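Local coordinates for ABC transporter, substrate binding protein (Polyamine) (Agrobacterium tumefaciens, PDB 4EUO), which binds gamma-aminobutyric acid (GABA) as the periplasmic solute-binding protein of an ABC transporter and probably hands it over for import, at residues L3-W8 and W54-V59; T38-L43 and D58-Y63; A219-A224 and E287-A292. One frame throughout, in Å; residues are numbered along the deposited sequence.

Overall arrangement
From strand 3-6 the chain passes through helix 10-28, strand 32-35 and helix 40-48 and returns as strand 56-60. Contact 1 closes this loop by pairing strand 3-6 with 56-60; strand 32-35 lies on the other side of 3-6. Contact 2 opens inside the loop and closes just past its end, so the two overlap and do not nest. It joins the N-terminal turn of helix 40-48 to strand 56-60 and the first turn of helix 61-67. Both use Asp58 and Val59, and Trp8 touches Tyr40. Contact 3 comes later, its centre about 27 Å from that of contact 1. It brings strand 289-291 onto strand 215-229, which also pairs with 56-60.

Contact 1 of 3, residues L3-W8 and W54-V59. With ABU (gamma-amino-butanoic acid), chain E.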
loop_
_atom_site.group_PDB
_atom_site.type_symbol
_atom_site.label_atom_id
_atom_site.label_comp_id
_atom_site.label_asym_id
_atom_site.label_seq_id
_atom_site.Cartn_x
_atom_site.Cartn_y
_atom_site.Cartn_z
ATOM N N LEU A 3 -10.502 17.488 12.103
ATOM C CA LEU A 3 -10.016 16.107 12.129
ATOM C C LEU A 3 -8.772 16.050 11.257
ATOM O O LEU A 3 -8.759 16.656 10.192
ATOM C CB LEU A 3 -11.105 15.186 11.558
ATOM C CG LEU A 3 -10.771 13.717 11.569
ATOM C CD1 LEU A 3 -11.498 13.021 12.651
ATOM C CD2 LEU A 3 -11.079 13.083 10.225
ATOM N N VAL A 4 -7.739 15.298 11.692
ATOM C CA VAL A 4 -6.514 15.168 10.922
ATOM C C VAL A 4 -6.405 13.741 10.348
ATOM O O VAL A 4 -6.479 12.765 11.097
ATOM C CB VAL A 4 -5.269 15.509 11.754
ATOM C CG1 VAL A 4 -3.999 15.284 10.942
ATOM C CG2 VAL A 4 -5.319 16.956 12.277
ATOM N N PHE A 5 -6.229 13.672 9.032
ATOM C CA PHE A 5 -6.048 12.423 8.290
ATOM C C PHE A 5 -4.634 12.306 7.807
ATOM O O PHE A 5 -4.147 13.211 7.146
ATOM C CB PHE A 5 -7.051 12.371 7.126
ATOM C CG PHE A 5 -6.877 11.174 6.214
ATOM C CD1 PHE A 5 -7.144 9.892 6.665
ATOM C CD2 PHE A 5 -6.423 11.334 4.919
ATOM C CE1 PHE A 5 -6.983 8.786 5.823
ATOM C CE2 PHE A 5 -6.258 10.218 4.082
ATOM C CZ PHE A 5 -6.563 8.967 4.538
ATOM N N SER A 6 -3.955 11.204 8.187
ATOM C CA SER A 6 -2.585 10.950 7.750
ATOM C C SER A 6 -2.563 9.840 6.722
ATOM O O SER A 6 -3.174 8.788 6.925
ATOM C CB SER A 6 -1.717 10.527 8.931
ATOM O OG SER A 6 -0.411 10.158 8.509
ATOM N N SER A 7 -1.826 10.050 5.643
ATOM C CA SER A 7 -1.685 9.034 4.597
ATOM C C SER A 7 -0.292 9.133 3.975
ATOM O O SER A 7 0.627 9.677 4.596
ATOM C CB SER A 7 -2.853 9.089 3.611
ATOM O OG SER A 7 -2.808 7.965 2.745
ATOM N N TRP A 8 -0.118 8.595 2.773
ATOM C CA TRP A 8 1.172 8.345 2.203
ATOM C C TRP A 8 1.693 9.457 1.322
ATOM O O TRP A 8 2.704 9.272 0.641
ATOM C CB TRP A 8 1.094 6.990 1.450
ATOM C CG TRP A 8 0.777 5.879 2.407
ATOM C CD1 TRP A 8 -0.465 5.472 2.815
ATOM C CD2 TRP A 8 1.717 5.116 3.166
ATOM N NE1 TRP A 8 -0.353 4.512 3.790
ATOM C CE2 TRP A 8 0.975 4.284 4.043
ATOM C CE3 TRP A 8 3.124 5.089 3.234
ATOM C CZ2 TRP A 8 1.589 3.380 4.919
ATOM C CZ3 TRP A 8 3.730 4.216 4.133
ATOM C CH2 TRP A 8 2.966 3.353 4.938
ATOM N N TRP A 54 -2.874 12.733 14.823
ATOM C CA TRP A 54 -3.432 12.075 13.627
ATOM C C TRP A 54 -4.656 11.335 14.114
ATOM O O TRP A 54 -4.525 10.450 14.930
ATOM C CB TRP A 54 -2.414 11.085 13.056
ATOM C CG TRP A 54 -1.166 11.669 12.476
ATOM C CD1 TRP A 54 -0.900 12.987 12.216
ATOM C CD2 TRP A 54 0.004 10.935 12.078
ATOM N NE1 TRP A 54 0.357 13.112 11.653
ATOM C CE2 TRP A 54 0.939 11.869 11.583
ATOM C CE3 TRP A 54 0.363 9.574 12.124
ATOM C CZ2 TRP A 54 2.205 11.481 11.107
ATOM C CZ3 TRP A 54 1.613 9.190 11.638
ATOM C CH2 TRP A 54 2.518 10.139 11.143
ATOM N N ASP A 55 -5.844 11.692 13.628
ATOM C CA ASP A 55 -7.084 11.053 14.091
ATOM C C ASP A 55 -7.443 9.780 13.323
ATOM O O ASP A 55 -7.941 8.829 13.904
ATOM C CB ASP A 55 -8.223 12.082 14.035
ATOM C CG ASP A 55 -7.896 13.279 14.900
ATOM O OD1 ASP A 55 -7.590 13.068 16.080
ATOM O OD2 ASP A 55 -7.845 14.392 14.359
ATOM N N VAL A 56 -7.173 9.804 12.023
ATOM C CA VAL A 56 -7.371 8.632 11.177
ATOM C C VAL A 56 -6.082 8.504 10.389
ATOM O O VAL A 56 -5.581 9.481 9.826
ATOM C CB VAL A 56 -8.592 8.759 10.249
ATOM C CG1 VAL A 56 -8.648 7.574 9.267
ATOM C CG2 VAL A 56 -9.894 8.826 11.068
ATOM N N VAL A 57 -5.534 7.284 10.374
ATOM C CA VAL A 57 -4.305 7.031 9.631
ATOM C C VAL A 57 -4.534 5.895 8.630
ATOM O O VAL A 57 -5.084 4.851 8.967
ATOM C CB VAL A 57 -3.146 6.666 10.583
ATOM C CG1 VAL A 57 -1.805 6.583 9.840
ATOM C CG2 VAL A 57 -3.000 7.672 11.744
ATOM N N ASP A 58 -4.044 6.112 7.418
ATOM C CA ASP A 58 -4.017 5.056 6.425
ATOM C C ASP A 58 -2.668 4.325 6.617
ATOM O O ASP A 58 -1.588 4.921 6.500
ATOM C CB ASP A 58 -4.129 5.688 5.040
ATOM C CG ASP A 58 -4.114 4.690 3.913
ATOM O OD1 ASP A 58 -3.174 3.872 3.867
ATOM O OD2 ASP A 58 -5.043 4.714 3.103
ATOM N N VAL A 59 -2.768 3.029 6.943
ATOM C CA VAL A 59 -1.586 2.214 7.237
ATOM C C VAL A 59 -1.585 0.961 6.380
ATOM O O VAL A 59 -2.594 0.597 5.793
ATOM C CB VAL A 59 -1.549 1.812 8.746
ATOM C CG1 VAL A 59 -1.462 3.033 9.649
ATOM C CG2 VAL A 59 -2.748 0.938 9.117
HETATM N N ABU E . 0.717 1.215 1.380
HETATM C CD ABU E . 0.322 1.546 0.005
HETATM C CB ABU E . 0.447 3.024 -0.271
HETATM C CG ABU E . 0.006 3.307 -1.666
HETATM C C ABU E . 0.200 4.733 -2.139
HETATM O O ABU E . 0.172 4.954 -3.451
HETATM O OXT ABU E . 0.514 5.717 -1.332
#
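Strands 3-6 and 56-59 run parallel, their axes approaching to 4.8 Å at 8°, with Phe5 opposite Val56 and Ser6 opposite Val57. Val56 O accepts from Ser6 N, and Ser6 O accepts from Asp58 N. At the start of the ladder Val4 O takes two donors, Val56 N and Asp55 N. The carboxylate of Asp55 extends this pairing: OD2 receives Val4 N at 2.8 Å on its anti lone pair. Its other oxygen, OD1, bonds to Thr234. The CB of Ser6 sits over the face of the Trp54 five-membered ring in a CH-pi contact, 3.8 Å from the centroid. The Trp54 indole is held at NE1 by Asp35. On the opposite sheet face, Val56 CG1 meets the edge of the Phe5 ring at CD1, 3.8 Å away. Asp58 OD1 receives Trp8 NE1 at 2.9 Å. The donor stands above the carboxylate plane, which is nearly perpendicular to the indole. OD2 bonds to Ser98 and Gln16. The bent bond to OD1 (135° at the hydrogen) helps to hold the NE1 edge of Trp8, one face of whose ring covers the CB of the bound GABA. This parallel pairing, with helices between the strands, belongs to the alpha/beta lobe of a periplasmic binding protein, and at its C-terminal end it leads into the ligand pocket.

Contact 2 of 3, residues T38-L43 and D58-Y63; sequences TDYGKL and DVEGDY
Tyr40 lays its ring over that of Tyr63 in an offset stack, with centroids 3.9 Å apart and planes only 6° from parallel. The two side chains slide past each other in opposite directions. Tyr40 CD1 lies over the centre of the Tyr63 ring, and Tyr63 CD1 lies over the centre of the Tyr40 ring. Tyr63 CB also reaches over the Tyr40 face in a CH-pi contact. Tyr63 has CG anti to its backbone N (chi1 169°), which puts CG on the side of Tyr40. At the tip of Tyr40, OH donates to Glu60 OE1 at 2.7 Å, a short bond that meets the carboxylate from above its plane. The same OH accepts from Glu60 N at 2.9 Å, so two bonds to one residue grip it. The other carboxylate oxygen, OE2, bonds to Tyr135. Two helices of the alpha/beta lobe start near this stack, each with an acidic residue at its N-cap, Asp39 and Glu60. Asp39 OD2 caps its helix by accepting from Lys42 N. Glu60 lines the GABA pocket, so Tyr40 probably acts as a second-shell residue that helps to place its carboxylate. At the edge of the Tyr40 ring, Val59 CG1 packs against CE1, and Leu43 sets both CD1 and CD2 against Tyr63 OH. Water 1 joins that hydroxyl to Tyr40 O, to which it donates. Just before helix 40-48, Thr38 OG1 donates to Asp58 O at 2.9 Å.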
loop_
_atom_site.group_PDB
_atom_site.type_symbol
_atom_site.label_atom_id
_atom_site.label_comp_id
_atom_site.label_asym_id
_atom_site.label_seq_id
_atom_site.Cartn_x
_atom_site.Cartn_y
_atom_site.Cartn_z
ATOM N N THR A 38 2.439 8.745 6.573
ATOM C CA THR A 38 2.299 7.726 7.593
ATOM C C THR A 38 3.663 7.221 7.985
ATOM O O THR A 38 4.469 6.838 7.130
ATOM C CB THR A 38 1.433 6.596 7.093
ATOM O OG1 THR A 38 0.140 7.172 6.901
ATOM C CG2 THR A 38 1.354 5.406 8.084
ATOM N N ASP A 39 3.912 7.157 9.283
ATOM C CA ASP A 39 5.180 6.730 9.832
ATOM C C ASP A 39 4.852 6.053 11.142
ATOM O O ASP A 39 4.289 6.699 12.036
ATOM C CB ASP A 39 6.071 7.964 10.011
ATOM C CG ASP A 39 7.449 7.672 10.553
ATOM O OD1 ASP A 39 8.440 8.042 9.874
ATOM O OD2 ASP A 39 7.546 7.072 11.639
ATOM N N TYR A 40 5.180 4.764 11.259
ATOM C CA TYR A 40 4.789 4.019 12.431
ATOM C C TYR A 40 5.534 4.444 13.678
ATOM O O TYR A 40 4.951 4.375 14.777
ATOM C CB TYR A 40 4.914 2.519 12.173
ATOM C CG TYR A 40 4.183 2.075 10.916
ATOM C CD1 TYR A 40 2.881 2.497 10.648
ATOM C CD2 TYR A 40 4.774 1.190 10.026
ATOM C CE1 TYR A 40 2.212 2.098 9.487
ATOM C CE2 TYR A 40 4.127 0.787 8.870
ATOM C CZ TYR A 40 2.843 1.234 8.611
ATOM O OH TYR A 40 2.170 0.883 7.473
ATOM N N GLY A 41 6.767 4.927 13.517
ATOM C CA GLY A 41 7.526 5.447 14.660
ATOM C C GLY A 41 6.874 6.715 15.195
ATOM O O GLY A 41 6.740 6.877 16.419
ATOM N N LYS A 42 6.453 7.623 14.297
ATOM C CA LYS A 42 5.763 8.849 14.723
ATOM C C LYS A 42 4.394 8.527 15.337
ATOM O O LYS A 42 3.979 9.208 16.288
ATOM C CB LYS A 42 5.592 9.844 13.577
ATOM C CG LYS A 42 6.928 10.431 13.129
ATOM C CD LYS A 42 6.735 11.528 12.102
ATOM C CE LYS A 42 8.050 11.982 11.516
ATOM N NZ LYS A 42 7.979 13.381 11.013
ATOM N N LEU A 43 3.690 7.505 14.819
ATOM C CA LEU A 43 2.392 7.114 15.384
ATOM C C LEU A 43 2.621 6.653 16.816
ATOM O O LEU A 43 1.952 7.126 17.742
ATOM C CB LEU A 43 1.763 5.983 14.510
ATOM C CG LEU A 43 0.263 5.725 14.721
ATOM C CD1 LEU A 43 -0.366 5.024 13.488
ATOM C CD2 LEU A 43 -0.015 4.921 15.991
ATOM N N ASP A 58 -4.044 6.112 7.418
ATOM C CA ASP A 58 -4.017 5.056 6.425
ATOM C C ASP A 58 -2.668 4.325 6.617
ATOM O O ASP A 58 -1.588 4.921 6.500
ATOM C CB ASP A 58 -4.129 5.688 5.040
ATOM C CG ASP A 58 -4.114 4.690 3.913
ATOM O OD1 ASP A 58 -3.174 3.872 3.867
ATOM O OD2 ASP A 58 -5.043 4.714 3.103
ATOM N N VAL A 59 -2.768 3.029 6.943
ATOM C CA VAL A 59 -1.586 2.214 7.237
ATOM C C VAL A 59 -1.585 0.961 6.380
ATOM O O VAL A 59 -2.594 0.597 5.793
ATOM C CB VAL A 59 -1.549 1.812 8.746
ATOM C CG1 VAL A 59 -1.462 3.033 9.649
ATOM C CG2 VAL A 59 -2.748 0.938 9.117
ATOM N N GLU A 60 -0.456 0.229 6.393
ATOM C CA GLU A 60 -0.424 -1.071 5.736
ATOM C C GLU A 60 -1.208 -2.084 6.554
ATOM O O GLU A 60 -1.157 -2.050 7.803
ATOM C CB GLU A 60 1.033 -1.504 5.540
ATOM C CG GLU A 60 1.682 -0.674 4.427
ATOM C CD GLU A 60 3.182 -0.477 4.551
ATOM O OE1 GLU A 60 3.708 -0.369 5.677
ATOM O OE2 GLU A 60 3.829 -0.336 3.493
ATOM N N GLY A 61 -1.888 -3.019 5.877
ATOM C CA GLY A 61 -2.746 -3.959 6.599
ATOM C C GLY A 61 -2.035 -4.874 7.575
ATOM O O GLY A 61 -2.635 -5.275 8.590
ATOM N N ASP A 62 -0.782 -5.236 7.306
ATOM C CA ASP A 62 -0.072 -6.104 8.246
ATOM C C ASP A 62 0.251 -5.354 9.544
ATOM O O ASP A 62 0.178 -5.928 10.632
ATOM C CB ASP A 62 1.188 -6.690 7.605
ATOM C CG ASP A 62 2.261 -5.663 7.336
ATOM O OD1 ASP A 62 2.004 -4.733 6.526
ATOM O OD2 ASP A 62 3.325 -5.754 7.961
ATOM N N TYR A 63 0.592 -4.064 9.421
ATOM C CA TYR A 63 0.782 -3.235 10.599
ATOM C C TYR A 63 -0.554 -3.126 11.361
ATOM O O TYR A 63 -0.598 -3.374 12.587
ATOM C CB TYR A 63 1.285 -1.841 10.205
ATOM C CG TYR A 63 1.251 -0.878 11.368
ATOM C CD1 TYR A 63 2.317 -0.792 12.258
ATOM C CD2 TYR A 63 0.135 -0.063 11.592
ATOM C CE1 TYR A 63 2.287 0.100 13.335
ATOM C CE2 TYR A 63 0.095 0.829 12.665
ATOM C CZ TYR A 63 1.169 0.900 13.524
ATOM O OH TYR A 63 1.123 1.794 14.572
HETATM O O HOH W 1 3.451 2.242 15.708
#

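Contact 3 of 3, residues A219-A224 and E287-A292; sequences AQNITA and ESQVNA
Asn221 and Gln289 cross with their amide planes 75° apart and join through one straight bond. Gln289 NE2 gives its hydrogen to Asn221 OD1 at 2.9 Å, on a lone pair in the carbonyl plane. The acceptor also lies in the Gln289 amide plane. NE2 has a second acceptor in Pro282 O, while Asn221 ND2 is held by Trp218 O and Gln285 O. On the same sheet face Thr223 and Asn291 lie side by side and point the same way. Asn291 ND2 donates to Thr223 OG1 at 2.8 Å, with an angle of 176° at the hydrogen. Thr223 CG2 meets the Gln289 amide, 3.3 Å from NE2. Water 2 links Thr223 OG1 to Ala292 O. On the other face Ile222 and Val290 pack against helix 142-149, and Ile222 CG2 touches Ala292 CB at 3.8 Å, just past the strand. Between these faces the parallel strands are paired by Val290 N to Asn221 O, Thr223 N to Val290 O and Ala292 N to Thr223 O. Short strand 289-291 adds to the long strand 215-229 in the mixed sheet of the solute-binding protein. Beyond the three backbone bonds, directional amide and hydroxyl bonds probably help to fix its register on the Thr223 face, and packing holds the Ile222 face.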
loop_
_atom_site.group_PDB
_atom_site.type_symbol
_atom_site.label_atom_id
_atom_site.label_comp_id
_atom_site.label_asym_id
_atom_site.label_seq_id
_atom_site.Cartn_x
_atom_site.Cartn_y
_atom_site.Cartn_z
ATOM N N ALA A 219 2.349 -9.167 -14.406
ATOM C CA ALA A 219 2.670 -10.589 -14.279
ATOM C C ALA A 219 3.089 -10.925 -12.841
ATOM O O ALA A 219 4.069 -10.401 -12.325
ATOM C CB ALA A 219 3.774 -10.971 -15.267
ATOM N N GLN A 220 2.358 -11.849 -12.215
ATOM C CA GLN A 220 2.550 -12.230 -10.804
ATOM C C GLN A 220 2.462 -10.986 -9.888
ATOM O O GLN A 220 3.156 -10.903 -8.888
ATOM C CB GLN A 220 3.833 -13.019 -10.532
ATOM C CG GLN A 220 3.905 -14.336 -11.320
ATOM C CD GLN A 220 5.218 -14.993 -11.021
ATOM O OE1 GLN A 220 6.293 -14.443 -11.217
ATOM N NE2 GLN A 220 5.160 -16.199 -10.465
ATOM N N ASN A 221 1.614 -10.028 -10.236
ATOM C CA ASN A 221 1.478 -8.814 -9.389
ATOM C C ASN A 221 1.122 -9.276 -7.980
ATOM O O ASN A 221 0.374 -10.241 -7.819
ATOM C CB ASN A 221 0.473 -7.856 -9.977
ATOM C CG ASN A 221 -0.958 -8.316 -9.927
ATOM O OD1 ASN A 221 -1.699 -8.013 -8.979
ATOM N ND2 ASN A 221 -1.424 -8.997 -11.009
ATOM N N ILE A 222 1.652 -8.585 -6.959
ATOM C CA ILE A 222 1.508 -9.024 -5.579
ATOM C C ILE A 222 0.523 -8.116 -4.881
ATOM O O ILE A 222 0.792 -6.914 -4.713
ATOM C CB ILE A 222 2.872 -9.030 -4.901
ATOM C CG1 ILE A 222 3.855 -9.977 -5.622
ATOM C CG2 ILE A 222 2.721 -9.389 -3.396
ATOM C CD1 ILE A 222 5.305 -9.676 -5.213
ATOM N N THR A 223 -0.618 -8.670 -4.449
ATOM C CA THR A 223 -1.653 -7.847 -3.825
ATOM C C THR A 223 -1.492 -7.717 -2.336
ATOM O O THR A 223 -0.915 -8.583 -1.656
ATOM C CB THR A 223 -3.063 -8.404 -4.077
ATOM O OG1 THR A 223 -3.185 -9.673 -3.438
ATOM C CG2 THR A 223 -3.355 -8.575 -5.520
ATOM N N ALA A 224 -2.008 -6.602 -1.815
ATOM C CA ALA A 224 -2.075 -6.308 -0.399
ATOM C C ALA A 224 -3.135 -5.229 -0.221
ATOM O O ALA A 224 -3.765 -4.822 -1.201
ATOM C CB ALA A 224 -0.709 -5.870 0.149
ATOM N N GLU A 287 -5.123 -12.733 -14.039
ATOM C CA GLU A 287 -4.549 -13.763 -14.944
ATOM C C GLU A 287 -3.350 -14.446 -14.289
ATOM O O GLU A 287 -3.233 -15.679 -14.260
ATOM C CB GLU A 287 -4.104 -13.120 -16.265
ATOM C CG GLU A 287 -3.770 -14.093 -17.385
ATOM C CD GLU A 287 -3.839 -13.435 -18.751
ATOM O OE1 GLU A 287 -4.960 -13.328 -19.301
ATOM O OE2 GLU A 287 -2.784 -12.982 -19.250
ATOM N N SER A 288 -2.459 -13.629 -13.722
ATOM C CA SER A 288 -1.274 -14.137 -13.054
ATOM C C SER A 288 -1.071 -13.172 -11.904
ATOM O O SER A 288 -0.531 -12.079 -12.077
ATOM C CB SER A 288 -0.080 -14.084 -13.996
ATOM O OG SER A 288 1.071 -14.514 -13.300
ATOM N N GLN A 289 -1.546 -13.569 -10.735
ATOM C CA GLN A 289 -1.525 -12.710 -9.550
ATOM C C GLN A 289 -1.157 -13.539 -8.324
ATOM O O GLN A 289 -1.528 -14.720 -8.204
ATOM C CB GLN A 289 -2.921 -12.097 -9.373
ATOM C CG GLN A 289 -3.037 -11.071 -8.233
ATOM C CD GLN A 289 -4.345 -10.377 -8.282
ATOM O OE1 GLN A 289 -5.394 -10.979 -8.017
ATOM N NE2 GLN A 289 -4.349 -9.088 -8.580
ATOM N N VAL A 290 -0.465 -12.890 -7.382
ATOM C CA VAL A 290 -0.027 -13.498 -6.111
ATOM C C VAL A 290 -0.641 -12.667 -4.989
ATOM O O VAL A 290 -0.623 -11.439 -5.062
ATOM C CB VAL A 290 1.518 -13.473 -6.070
ATOM C CG1 VAL A 290 2.047 -13.969 -4.725
ATOM C CG2 VAL A 290 2.110 -14.308 -7.207
ATOM N N ASN A 291 -1.171 -13.288 -3.946
ATOM C CA ASN A 291 -1.768 -12.540 -2.868
ATOM C C ASN A 291 -0.854 -12.563 -1.667
ATOM O O ASN A 291 -0.630 -13.628 -1.101
ATOM C CB ASN A 291 -3.141 -13.147 -2.536
ATOM C CG ASN A 291 -4.031 -13.216 -3.756
ATOM O OD1 ASN A 291 -4.457 -14.298 -4.178
ATOM N ND2 ASN A 291 -4.302 -12.087 -4.384
ATOM N N ALA A 292 -0.295 -11.419 -1.267
ATOM C CA ALA A 292 0.516 -11.402 -0.068
ATOM C C ALA A 292 -0.358 -11.681 1.136
ATOM O O ALA A 292 -1.547 -11.319 1.170
ATOM C CB ALA A 292 1.247 -10.068 0.090
HETATM O O HOH W 2 -3.367 -10.057 -0.661
#